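Local coordinates for transcriptional regulator of the TetR/AcrR family (Thermobifida fusca YX, PDB 3DCF), which probably binds DNA through a helix-turn-helix motif and regulates transcription, most likely as a repressor, at the interface of chains A and B. Numbering follows the deposited sequence. Chains: chain A/B, transcriptional regulator of the TetR/AcrR family.

The interface of chains A and B. Residues chain A 183, 190, 197, 205-206, 209-210; chain B 171-172, 175, 178-179.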
# COMPACT_ATOMS: atom_id res chain seq x y z
N ALA A 183 6.42 -2.60 -2.45
CA ALA A 183 7.24 -2.73 -1.22
C ALA A 183 7.88 -1.39 -0.83
O ALA A 183 7.96 -1.06 0.35
CB ALA A 183 8.32 -3.82 -1.37
N TRP A 190 3.95 3.07 7.27
CA TRP A 190 4.68 2.65 8.49
C TRP A 190 5.92 3.48 8.93
O TRP A 190 6.21 3.52 10.13
CB TRP A 190 5.05 1.16 8.44
CG TRP A 190 6.10 0.76 7.44
CD1 TRP A 190 5.88 0.26 6.20
CD2 TRP A 190 7.52 0.80 7.62
NE1 TRP A 190 7.07 -0.02 5.58
CE2 TRP A 190 8.10 0.31 6.42
CE3 TRP A 190 8.37 1.20 8.67
CZ2 TRP A 190 9.49 0.21 6.24
CZ3 TRP A 190 9.77 1.11 8.49
CH2 TRP A 190 10.31 0.61 7.28
N LEU A 197 15.60 4.42 13.37
CA LEU A 197 16.27 4.29 12.05
C LEU A 197 16.07 5.54 11.18
O LEU A 197 14.97 6.10 11.14
CB LEU A 197 15.79 3.03 11.30
CG LEU A 197 16.07 1.64 11.90
CD1 LEU A 197 15.45 0.58 11.01
CD2 LEU A 197 17.56 1.38 12.08
N GLN A 205 18.37 -1.05 3.59
CA GLN A 205 17.85 -2.36 4.03
C GLN A 205 16.71 -2.91 3.14
O GLN A 205 16.73 -4.10 2.80
CB GLN A 205 17.44 -2.32 5.51
CG GLN A 205 18.63 -2.20 6.45
CD GLN A 205 18.26 -2.19 7.93
OE1 GLN A 205 17.18 -2.62 8.34
NE2 GLN A 205 19.18 -1.71 8.75
N ILE A 206 15.76 -2.04 2.77
CA ILE A 206 14.66 -2.40 1.86
C ILE A 206 15.22 -2.87 0.51
O ILE A 206 14.84 -3.93 0.04
CB ILE A 206 13.65 -1.23 1.65
CG1 ILE A 206 12.79 -1.04 2.90
CG2 ILE A 206 12.71 -1.49 0.45
CD1 ILE A 206 11.90 0.21 2.86
N LEU A 209 17.02 -6.16 0.93
CA LEU A 209 16.05 -7.23 1.15
C LEU A 209 15.46 -7.72 -0.18
O LEU A 209 15.49 -8.91 -0.47
CB LEU A 209 14.93 -6.78 2.10
CG LEU A 209 13.90 -7.80 2.57
CD1 LEU A 209 14.54 -8.93 3.36
CD2 LEU A 209 12.86 -7.11 3.39
N LEU A 210 14.97 -6.78 -1.00
CA LEU A 210 14.36 -7.11 -2.31
C LEU A 210 15.33 -7.75 -3.33
O LEU A 210 14.92 -8.62 -4.10
CB LEU A 210 13.70 -5.85 -2.92
CG LEU A 210 12.57 -5.17 -2.10
CD1 LEU A 210 12.17 -3.79 -2.70
CD2 LEU A 210 11.36 -6.08 -1.91
N VAL B 171 18.79 -7.94 8.47
CA VAL B 171 18.18 -6.59 8.40
C VAL B 171 17.28 -6.46 9.63
O VAL B 171 16.91 -7.46 10.23
CB VAL B 171 17.34 -6.33 7.09
CG1 VAL B 171 18.23 -6.44 5.83
CG2 VAL B 171 16.12 -7.28 7.00
N ASP B 172 16.94 -5.23 10.00
CA ASP B 172 16.07 -4.98 11.15
C ASP B 172 14.72 -5.74 10.97
O ASP B 172 14.13 -5.66 9.89
CB ASP B 172 15.83 -3.47 11.30
CG ASP B 172 14.87 -3.13 12.42
OD1 ASP B 172 13.65 -3.16 12.18
OD2 ASP B 172 15.33 -2.81 13.54
N VAL B 175 11.62 -3.63 9.76
CA VAL B 175 11.72 -3.24 8.32
C VAL B 175 11.37 -4.40 7.38
O VAL B 175 10.62 -4.20 6.41
CB VAL B 175 13.12 -2.67 7.95
CG1 VAL B 175 13.20 -2.33 6.44
CG2 VAL B 175 13.41 -1.44 8.80
N ALA B 178 7.35 -5.28 7.75
CA ALA B 178 6.50 -4.28 7.05
C ALA B 178 6.67 -4.29 5.52
O ALA B 178 5.71 -4.02 4.78
CB ALA B 178 6.76 -2.87 7.58
N THR B 179 7.88 -4.58 5.06
CA THR B 179 8.20 -4.66 3.62
C THR B 179 7.65 -5.94 2.97
O THR B 179 7.12 -5.87 1.86
CB THR B 179 9.73 -4.54 3.38
OG1 THR B 179 10.19 -3.28 3.91
CG2 THR B 179 10.10 -4.66 1.87
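B:Thr179, the most buried residue of this patch, shows how a polar side chain can be fitted into an oily helix-packing interface. Its hydroxyl lies beside the backbone N (chi1 -59°) and turns back along its own helix, where OG1 donates to the carbonyl O of B:Val175 at 2.7 Å. With its proton given to its own helix, OG1 still lies 3.6 Å from CG1 of A:Ile206, while CG2, anti to the backbone N, makes hydrocarbon contacts, 3.8 Å from CB of A:Ala183 and tip to tip with CD2 of A:Leu209. A serine here would probably loosen this packing, since the methyl that touches both A:Ala183 and A:Leu209 is gone.

A:Gln205 supplies a polar link across. Extended beyond CG, it brings its amide oxygen OE1 to the backbone N of B:Asp172 at 3.1 Å, the donor standing well above the carbonyl plane. The carboxylate of B:Asp172 faces its own helix instead, OD1 taking the N-H of B:Val175 through its anti lone pair, an N-cap for helix 173-185. B:Val175 then spreads its branches, CG1 crossing A:Ile206 and CG2 lying 3.6 Å from CD1 of A:Leu197.

CB of B:Ala178 sits over one face of the A:Trp190 indole, 3.4 Å from the five-membered ring centroid. Helix 173-185 of chain B thus packs against helix 199-212 of chain A, flanked by helix 187-190, the following loop and the end of A's helix 173-185; the twofold repeats this, consistent with the C-terminal-domain dimer typical of TetR regulators.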